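Long-range contact in PILI retraction protein PILT (Thermus thermophilus, PDB 5FL3), which probably binds and hydrolyses ATP, as a GSP E family ATPase thought to power the retraction of pili: residues A[263-277]-A[290-304]. Numbering follows the deposited sequence.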
ATOM      1  N   ARG A 263      -8.096  11.784 -20.455  1.00 48.40           N
ATOM      2  CA  ARG A 263      -8.286  12.930 -19.557  1.00 44.37           C
ATOM      3  C   ARG A 263      -9.736  13.099 -19.169  1.00 47.56           C
ATOM      4  O   ARG A 263     -10.056  13.318 -17.998  1.00 42.70           O
ATOM      5  CB  ARG A 263      -7.805  14.224 -20.189  1.00 50.53           C
ATOM      6  CG  ARG A 263      -6.338  14.275 -20.432  1.00 54.63           C
ATOM      7  CD  ARG A 263      -5.874  15.701 -20.539  1.00 51.86           C
ATOM      8  NE  ARG A 263      -4.441  15.715 -20.756  1.00 55.06           N
ATOM      9  CZ  ARG A 263      -3.556  15.986 -19.805  1.00 57.53           C
ATOM     10  NH1 ARG A 263      -3.986  16.282 -18.582  1.00 47.79           N
ATOM     11  NH2 ARG A 263      -2.252  15.967 -20.086  1.00 59.01           N
ATOM     12  N   VAL A 264     -10.614  13.021 -20.166  1.00 51.90           N
ATOM     13  CA  VAL A 264     -12.045  13.121 -19.913  1.00 51.93           C
ATOM     14  C   VAL A 264     -12.440  12.046 -18.915  1.00 42.52           C
ATOM     15  O   VAL A 264     -13.047  12.336 -17.886  1.00 46.54           O
ATOM     16  CB  VAL A 264     -12.876  12.986 -21.210  1.00 54.30           C
ATOM     17  CG1 VAL A 264     -14.344  12.756 -20.878  1.00 52.85           C
ATOM     18  CG2 VAL A 264     -12.706  14.236 -22.085  1.00 49.13           C
ATOM     19  N   LEU A 265     -12.044  10.816 -19.204  1.00 43.79           N
ATOM     20  CA  LEU A 265     -12.328   9.694 -18.320  1.00 44.40           C
ATOM     21  C   LEU A 265     -11.703   9.910 -16.946  1.00 42.63           C
ATOM     22  O   LEU A 265     -12.365   9.728 -15.921  1.00 39.98           O
ATOM     23  CB  LEU A 265     -11.832   8.388 -18.938  1.00 38.77           C
ATOM     24  CG  LEU A 265     -12.111   7.097 -18.173  1.00 43.96           C
ATOM     25  CD1 LEU A 265     -13.599   6.888 -17.921  1.00 39.90           C
ATOM     26  CD2 LEU A 265     -11.528   5.916 -18.928  1.00 44.48           C
ATOM     27  N   LEU A 266     -10.437  10.316 -16.919  1.00 38.93           N
ATOM     28  CA  LEU A 266      -9.769  10.513 -15.642  1.00 38.12           C
ATOM     29  C   LEU A 266     -10.417  11.644 -14.833  1.00 43.82           C
ATOM     30  O   LEU A 266     -10.737  11.464 -13.651  1.00 42.28           O
ATOM     31  CB  LEU A 266      -8.284  10.778 -15.849  1.00 40.33           C
ATOM     32  CG  LEU A 266      -7.436  10.971 -14.581  1.00 39.85           C
ATOM     33  CD1 LEU A 266      -7.630   9.851 -13.574  1.00 32.91           C
ATOM     34  CD2 LEU A 266      -5.984  11.089 -14.962  1.00 35.14           C
ATOM     35  N   ALA A 267     -10.654  12.787 -15.474  1.00 45.09           N
ATOM     36  CA  ALA A 267     -11.206  13.944 -14.773  1.00 45.47           C
ATOM     37  C   ALA A 267     -12.572  13.672 -14.137  1.00 46.20           C
ATOM     38  O   ALA A 267     -12.835  14.124 -13.016  1.00 46.72           O
ATOM     39  CB  ALA A 267     -11.300  15.136 -15.713  1.00 49.22           C
ATOM     40  N   GLU A 268     -13.442  12.932 -14.819  1.00 42.31           N
ATOM     41  CA  GLU A 268     -14.800  12.812 -14.297  1.00 46.75           C
ATOM     42  C   GLU A 268     -14.912  11.748 -13.190  1.00 49.91           C
ATOM     43  O   GLU A 268     -15.702  11.910 -12.253  1.00 50.16           O
ATOM     44  CB  GLU A 268     -15.798  12.542 -15.429  1.00 50.19           C
ATOM     45  CG  GLU A 268     -15.752  11.165 -16.089  1.00 53.32           C
ATOM     46  CD  GLU A 268     -16.802  11.022 -17.209  1.00 61.57           C
ATOM     47  OE1 GLU A 268     -17.967  11.474 -17.030  1.00 59.32           O
ATOM     48  OE2 GLU A 268     -16.457  10.469 -18.279  1.00 62.15           O
ATOM     49  N   SER A 269     -14.090  10.700 -13.260  1.00 49.73           N
ATOM     50  CA  SER A 269     -14.148   9.618 -12.264  1.00 47.24           C
ATOM     51  C   SER A 269     -13.154   9.722 -11.070  1.00 41.66           C
ATOM     52  O   SER A 269     -13.316   9.020 -10.074  1.00 40.82           O
ATOM     53  CB  SER A 269     -13.952   8.274 -12.972  1.00 42.08           C
ATOM     54  OG  SER A 269     -12.898   8.356 -13.918  1.00 49.80           O
ATOM     55  N   LEU A 270     -12.149  10.591 -11.143  1.00 41.95           N
ATOM     56  CA  LEU A 270     -11.224  10.748 -10.011  1.00 39.34           C
ATOM     57  C   LEU A 270     -11.899  11.411  -8.810  1.00 40.94           C
ATOM     58  O   LEU A 270     -12.731  12.300  -8.978  1.00 47.16           O
ATOM     59  CB  LEU A 270      -9.997  11.563 -10.425  1.00 37.25           C
ATOM     60  CG  LEU A 270      -8.815  11.570  -9.456  1.00 41.17           C
ATOM     61  CD1 LEU A 270      -8.379  10.150  -9.121  1.00 39.31           C
ATOM     62  CD2 LEU A 270      -7.636  12.355 -10.004  1.00 34.00           C
ATOM     63  N   LEU A 271     -11.541  10.967  -7.603  1.00 46.25           N
ATOM     64  CA  LEU A 271     -12.041  11.552  -6.346  1.00 40.65           C
ATOM     65  C   LEU A 271     -10.949  12.211  -5.535  1.00 40.43           C
ATOM     66  O   LEU A 271     -11.145  13.254  -4.905  1.00 42.23           O
ATOM     67  CB  LEU A 271     -12.664  10.494  -5.469  1.00 36.12           C
ATOM     68  CG  LEU A 271     -13.968   9.884  -5.915  1.00 39.05           C
ATOM     69  CD1 LEU A 271     -14.480   9.042  -4.773  1.00 38.57           C
ATOM     70  CD2 LEU A 271     -14.932  10.980  -6.254  1.00 41.36           C
ATOM     71  N   GLY A 272      -9.805  11.543  -5.520  1.00 41.76           N
ATOM     72  CA  GLY A 272      -8.686  11.938  -4.689  1.00 42.66           C
ATOM     73  C   GLY A 272      -7.446  11.121  -5.009  1.00 41.79           C
ATOM     74  O   GLY A 272      -7.538   9.971  -5.465  1.00 38.04           O
ATOM     75  N   ILE A 273      -6.282  11.736  -4.818  1.00 35.58           N
ATOM     76  CA  ILE A 273      -5.016  11.017  -4.851  1.00 35.42           C
ATOM     77  C   ILE A 273      -4.276  11.261  -3.538  1.00 38.26           C
ATOM     78  O   ILE A 273      -4.140  12.401  -3.091  1.00 36.71           O
ATOM     79  CB  ILE A 273      -4.137  11.456  -6.029  1.00 37.04           C
ATOM     80  CG1 ILE A 273      -4.925  11.411  -7.339  1.00 34.35           C
ATOM     81  CG2 ILE A 273      -2.867  10.608  -6.099  1.00 35.18           C
ATOM     82  CD1 ILE A 273      -4.203  12.084  -8.478  1.00 36.70           C
ATOM     83  N   LEU A 274      -3.817  10.180  -2.921  1.00 36.28           N
ATOM     84  CA  LEU A 274      -3.034  10.253  -1.705  1.00 29.27           C
ATOM     85  C   LEU A 274      -1.626   9.722  -1.932  1.00 35.73           C
ATOM     86  O   LEU A 274      -1.399   8.517  -1.865  1.00 38.50           O
ATOM     87  CB  LEU A 274      -3.719   9.463  -0.597  1.00 34.21           C
ATOM     88  CG  LEU A 274      -5.052  10.043  -0.126  1.00 37.83           C
ATOM     89  CD1 LEU A 274      -5.956   8.981   0.465  1.00 30.04           C
ATOM     90  CD2 LEU A 274      -4.768  11.111   0.900  1.00 45.69           C
ATOM     91  N   SER A 275      -0.679  10.614  -2.203  1.00 39.92           N
ATOM     92  CA  SER A 275       0.696  10.194  -2.447  1.00 36.41           C
ATOM     93  C   SER A 275       1.470  10.181  -1.147  1.00 35.95           C
ATOM     94  O   SER A 275       1.399  11.108  -0.368  1.00 39.64           O
ATOM     95  CB  SER A 275       1.365  11.099  -3.467  1.00 37.90           C
ATOM     96  OG  SER A 275       0.730  10.977  -4.723  1.00 36.73           O
ATOM     97  N   GLN A 276       2.195   9.098  -0.905  1.00 39.44           N
ATOM     98  CA  GLN A 276       2.755   8.860   0.406  1.00 38.34           C
ATOM     99  C   GLN A 276       4.248   8.604   0.363  1.00 40.93           C
ATOM    100  O   GLN A 276       4.764   8.036  -0.593  1.00 38.44           O
ATOM    101  CB  GLN A 276       2.047   7.681   1.064  1.00 32.20           C
ATOM    102  CG  GLN A 276       0.592   7.968   1.345  1.00 37.58           C
ATOM    103  CD  GLN A 276      -0.082   6.863   2.107  1.00 34.54           C
ATOM    104  OE1 GLN A 276       0.562   5.921   2.574  1.00 37.62           O
ATOM    105  NE2 GLN A 276      -1.380   6.967   2.239  1.00 32.13           N
ATOM    106  N   ARG A 277       4.923   9.039   1.421  1.00 40.00           N
ATOM    107  CA  ARG A 277       6.326   8.750   1.643  1.00 43.04           C
ATOM    108  C   ARG A 277       6.472   8.512   3.143  1.00 39.50           C
ATOM    109  O   ARG A 277       5.865   9.219   3.928  1.00 38.08           O
ATOM    110  CB  ARG A 277       7.201   9.910   1.148  1.00 40.91           C
ATOM    111  CG  ARG A 277       8.653   9.587   0.899  1.00 43.18           C
ATOM    112  CD  ARG A 277       8.913   9.301  -0.592  1.00 58.29           C
ATOM    113  NE  ARG A 277       8.090  10.097  -1.521  1.00 61.58           N
ATOM    114  CZ  ARG A 277       8.345  11.353  -1.910  1.00 62.06           C
ATOM    115  NH1 ARG A 277       9.393  12.028  -1.432  1.00 58.55           N
ATOM    116  NH2 ARG A 277       7.527  11.947  -2.775  1.00 54.96           N
ATOM    117  N   ALA A 290       4.608  11.316   5.309  1.00 35.73           N
ATOM    118  CA  ALA A 290       4.531  12.529   4.522  1.00 38.51           C
ATOM    119  C   ALA A 290       3.460  12.285   3.481  1.00 42.12           C
ATOM    120  O   ALA A 290       3.535  11.301   2.746  1.00 40.85           O
ATOM    121  CB  ALA A 290       5.859  12.848   3.873  1.00 37.47           C
ATOM    122  N   LEU A 291       2.479  13.180   3.404  1.00 41.42           N
ATOM    123  CA  LEU A 291       1.272  12.917   2.633  1.00 42.44           C
ATOM    124  C   LEU A 291       0.833  14.133   1.827  1.00 44.75           C
ATOM    125  O   LEU A 291       0.708  15.248   2.369  1.00 42.00           O
ATOM    126  CB  LEU A 291       0.158  12.459   3.573  1.00 38.90           C
ATOM    127  CG  LEU A 291      -1.214  12.287   2.950  1.00 41.73           C
ATOM    128  CD1 LEU A 291      -1.165  11.224   1.856  1.00 42.01           C
ATOM    129  CD2 LEU A 291      -2.226  11.913   4.008  1.00 41.69           C
ATOM    130  N   GLU A 292       0.654  13.917   0.524  1.00 41.17           N
ATOM    131  CA  GLU A 292       0.104  14.928  -0.379  1.00 43.29           C
ATOM    132  C   GLU A 292      -1.307  14.515  -0.802  1.00 42.03           C
ATOM    133  O   GLU A 292      -1.515  13.370  -1.210  1.00 36.51           O
ATOM    134  CB  GLU A 292       0.995  15.110  -1.596  1.00 37.09           C
ATOM    135  CG  GLU A 292       0.444  16.025  -2.648  1.00 39.15           C
ATOM    136  CD  GLU A 292       1.470  16.278  -3.731  1.00 46.21           C
ATOM    137  OE1 GLU A 292       2.584  16.704  -3.372  1.00 51.84           O
ATOM    138  OE2 GLU A 292       1.186  16.051  -4.931  1.00 48.10           O
ATOM    139  N   ILE A 293      -2.260  15.448  -0.711  1.00 39.74           N
ATOM    140  CA  ILE A 293      -3.664  15.183  -1.036  1.00 38.18           C
ATOM    141  C   ILE A 293      -4.177  16.038  -2.183  1.00 43.82           C
ATOM    142  O   ILE A 293      -4.240  17.261  -2.072  1.00 43.60           O
ATOM    143  CB  ILE A 293      -4.567  15.421   0.185  1.00 40.17           C
ATOM    144  CG1 ILE A 293      -4.031  14.640   1.387  1.00 41.69           C
ATOM    145  CG2 ILE A 293      -6.002  15.046  -0.094  1.00 40.25           C
ATOM    146  CD1 ILE A 293      -4.779  14.887   2.665  1.00 43.93           C
ATOM    147  N   LEU A 294      -4.539  15.384  -3.291  1.00 42.99           N
ATOM    148  CA  LEU A 294      -5.307  16.034  -4.347  1.00 39.25           C
ATOM    149  C   LEU A 294      -6.756  15.590  -4.277  1.00 39.89           C
ATOM    150  O   LEU A 294      -7.049  14.411  -4.425  1.00 45.90           O
ATOM    151  CB  LEU A 294      -4.728  15.722  -5.725  1.00 41.08           C
ATOM    152  CG  LEU A 294      -5.573  16.203  -6.906  1.00 41.60           C
ATOM    153  CD1 LEU A 294      -5.872  17.675  -6.749  1.00 49.39           C
ATOM    154  CD2 LEU A 294      -4.881  15.963  -8.228  1.00 41.48           C
ATOM    155  N   ILE A 295      -7.666  16.516  -4.022  1.00 41.93           N
ATOM    156  CA  ILE A 295      -9.081  16.180  -4.037  1.00 40.76           C
ATOM    157  C   ILE A 295      -9.696  16.699  -5.319  1.00 45.40           C
ATOM    158  O   ILE A 295      -9.512  17.860  -5.681  1.00 48.21           O
ATOM    159  CB  ILE A 295      -9.825  16.750  -2.834  1.00 43.15           C
ATOM    160  CG1 ILE A 295      -9.266  16.165  -1.538  1.00 42.74           C
ATOM    161  CG2 ILE A 295     -11.301  16.434  -2.935  1.00 41.71           C
ATOM    162  CD1 ILE A 295      -9.647  14.745  -1.300  1.00 37.64           C
ATOM    163  N   ALA A 296     -10.426  15.833  -6.012  1.00 45.48           N
ATOM    164  CA  ALA A 296     -10.998  16.179  -7.301  1.00 47.14           C
ATOM    165  C   ALA A 296     -12.273  17.030  -7.175  1.00 51.74           C
ATOM    166  O   ALA A 296     -13.381  16.582  -7.475  1.00 52.41           O
ATOM    167  CB  ALA A 296     -11.275  14.919  -8.101  1.00 45.67           C
ATOM    168  N   THR A 297     -12.095  18.270  -6.731  1.00 52.63           N
ATOM    169  CA  THR A 297     -13.145  19.279  -6.757  1.00 48.52           C
ATOM    170  C   THR A 297     -13.550  19.581  -8.214  1.00 51.81           C
ATOM    171  O   THR A 297     -12.860  19.153  -9.155  1.00 50.37           O
ATOM    172  CB  THR A 297     -12.671  20.560  -6.068  1.00 43.29           C
ATOM    173  OG1 THR A 297     -11.615  21.142  -6.833  1.00 44.44           O
ATOM    174  CG2 THR A 297     -12.155  20.248  -4.674  1.00 49.43           C
ATOM    175  N   PRO A 298     -14.682  20.286  -8.410  1.00 47.71           N
ATOM    176  CA  PRO A 298     -15.042  20.717  -9.765  1.00 44.34           C
ATOM    177  C   PRO A 298     -13.926  21.489 -10.453  1.00 49.03           C
ATOM    178  O   PRO A 298     -13.639  21.253 -11.636  1.00 51.74           O
ATOM    179  CB  PRO A 298     -16.260  21.604  -9.528  1.00 42.69           C
ATOM    180  CG  PRO A 298     -16.928  20.992  -8.318  1.00 39.13           C
ATOM    181  CD  PRO A 298     -15.797  20.481  -7.457  1.00 50.11           C
ATOM    182  N   TYR A 299     -13.281  22.387  -9.715  1.00 48.77           N
ATOM    183  CA  TYR A 299     -12.206  23.176 -10.295  1.00 48.93           C
ATOM    184  C   TYR A 299     -11.038  22.263 -10.687  1.00 50.87           C
ATOM    185  O   TYR A 299     -10.500  22.386 -11.784  1.00 52.55           O
ATOM    186  CB  TYR A 299     -11.759  24.285  -9.329  1.00 45.67           C
ATOM    187  CG  TYR A 299     -10.544  25.053  -9.815  1.00 53.13           C
ATOM    188  CD1 TYR A 299     -10.654  26.054 -10.781  1.00 57.71           C
ATOM    189  CD2 TYR A 299      -9.286  24.772  -9.305  1.00 54.78           C
ATOM    190  CE1 TYR A 299      -9.527  26.749 -11.227  1.00 57.93           C
ATOM    191  CE2 TYR A 299      -8.165  25.453  -9.732  1.00 59.67           C
ATOM    192  CZ  TYR A 299      -8.280  26.434 -10.693  1.00 65.97           C
ATOM    193  OH  TYR A 299      -7.127  27.079 -11.097  1.00 65.14           O
ATOM    194  N   VAL A 300     -10.668  21.331  -9.809  1.00 50.65           N
ATOM    195  CA  VAL A 300      -9.556  20.423 -10.090  1.00 47.84           C
ATOM    196  C   VAL A 300      -9.846  19.585 -11.335  1.00 51.80           C
ATOM    197  O   VAL A 300      -8.944  19.259 -12.109  1.00 51.72           O
ATOM    198  CB  VAL A 300      -9.273  19.493  -8.890  1.00 49.05           C
ATOM    199  CG1 VAL A 300      -8.304  18.373  -9.271  1.00 45.01           C
ATOM    200  CG2 VAL A 300      -8.725  20.293  -7.728  1.00 47.33           C
ATOM    201  N   ARG A 301     -11.117  19.254 -11.537  1.00 50.34           N
ATOM    202  CA  ARG A 301     -11.498  18.438 -12.683  1.00 52.70           C
ATOM    203  C   ARG A 301     -11.218  19.168 -13.995  1.00 50.43           C
ATOM    204  O   ARG A 301     -10.795  18.553 -14.969  1.00 50.22           O
ATOM    205  CB  ARG A 301     -12.969  18.028 -12.587  1.00 45.99           C
ATOM    206  CG  ARG A 301     -13.224  17.022 -11.498  1.00 45.69           C
ATOM    207  CD  ARG A 301     -14.606  16.397 -11.578  1.00 45.06           C
ATOM    208  NE  ARG A 301     -14.605  15.115 -10.877  1.00 54.45           N
ATOM    209  CZ  ARG A 301     -15.207  14.886  -9.711  1.00 58.43           C
ATOM    210  NH1 ARG A 301     -15.902  15.853  -9.116  1.00 59.99           N
ATOM    211  NH2 ARG A 301     -15.126  13.683  -9.146  1.00 51.61           N
ATOM    212  N   GLU A 302     -11.451  20.475 -14.007  1.00 53.97           N
ATOM    213  CA  GLU A 302     -11.107  21.308 -15.154  1.00 50.67           C
ATOM    214  C   GLU A 302      -9.640  21.171 -15.496  1.00 51.21           C
ATOM    215  O   GLU A 302      -9.280  20.931 -16.640  1.00 53.37           O
ATOM    216  CB  GLU A 302     -11.426  22.773 -14.865  1.00 55.87           C
ATOM    217  CG  GLU A 302     -12.864  23.015 -14.559  1.00 56.10           C
ATOM    218  CD  GLU A 302     -13.750  22.522 -15.679  1.00 66.43           C
ATOM    219  OE1 GLU A 302     -13.302  22.569 -16.851  1.00 60.61           O
ATOM    220  OE2 GLU A 302     -14.885  22.077 -15.387  1.00 71.34           O
ATOM    221  N   LEU A 303      -8.808  21.334 -14.472  1.00 52.85           N
ATOM    222  CA  LEU A 303      -7.361  21.235 -14.583  1.00 53.55           C
ATOM    223  C   LEU A 303      -6.915  19.904 -15.180  1.00 55.50           C
ATOM    224  O   LEU A 303      -6.024  19.857 -16.039  1.00 49.51           O
ATOM    225  CB  LEU A 303      -6.731  21.429 -13.206  1.00 51.58           C
ATOM    226  CG  LEU A 303      -6.408  22.858 -12.761  1.00 59.24           C
ATOM    227  CD1 LEU A 303      -7.397  23.892 -13.304  1.00 58.56           C
ATOM    228  CD2 LEU A 303      -6.354  22.907 -11.248  1.00 55.74           C
ATOM    229  N   LEU A 304      -7.535  18.827 -14.697  1.00 52.13           N
ATOM    230  CA  LEU A 304      -7.296  17.484 -15.207  1.00 53.02           C
ATOM    231  C   LEU A 304      -7.701  17.357 -16.685  1.00 49.81           C
ATOM    232  O   LEU A 304      -6.967  16.825 -17.522  1.00 47.78           O
ATOM    233  CB  LEU A 304      -8.066  16.460 -14.356  1.00 52.41           C
ATOM    234  CG  LEU A 304      -7.414  15.786 -13.135  1.00 48.39           C
ATOM    235  CD1 LEU A 304      -6.616  16.744 -12.310  1.00 50.50           C
ATOM    236  CD2 LEU A 304      -8.475  15.128 -12.265  1.00 47.99           C
TER
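The guanidinium of R301 reaches from helix 298-304 to the C-terminal end of helix 263-269, where backbone carbonyls face it. At its edge, in plane, lies A267 O, which accepts from R301 NE at 2.9 Å. One face carries A296 O of its own segment, which is too poorly angled for a bond. L270 O approaches obliquely and takes a weak bond from R301 NH2. R263 NH1 donates to L304 O at 3.2 Å, nearly straight (163°) and in the guanidinium plane. These bonds tie together the helices flanking a beta hairpin, strands 270-280 and 287-295, the latter the outermost strand of the P-loop NTPase sheet in this chain.

The two helices run nearly antiparallel, 166° between directions. R301 CG stands anti to the carbonyl carbon (chi1 -71°), and the chain then runs extended to NE, carrying the group across to the other helix. With an alanine in place of R301, A267 O would probably lose its side-chain donor, L270 O its weak one, and the helix pair its polar link at this end. Between the two helices, A267 CB packs on L304 CB at 3.7 Å. L270 CD2 meets L304 CD2, the two leucines crossing at about a right angle.

Along the strands, I273–L294, S275–E292 and R277–A290 are antiparallel hydrogen-bonded pairs. I273 and L294 lie side by side on one face of the sheet. L274 and I293 do the same on the other, where helix 122-130 covers them. L274 CD2 sits 3.6 Å from I293 CG1 and also touches L291 CD1. On this face, Q276 lies near S144 and G145 of the ADP site. S275 OG bonds to T139 on the neighbouring strand, and the E292 carboxylate to the backbone amides of F328 and A243. A296 centres an inverse gamma turn, closed by T297 N on I295 O. Its own N donates across to L271 O at 2.9 Å, from above the carbonyl plane.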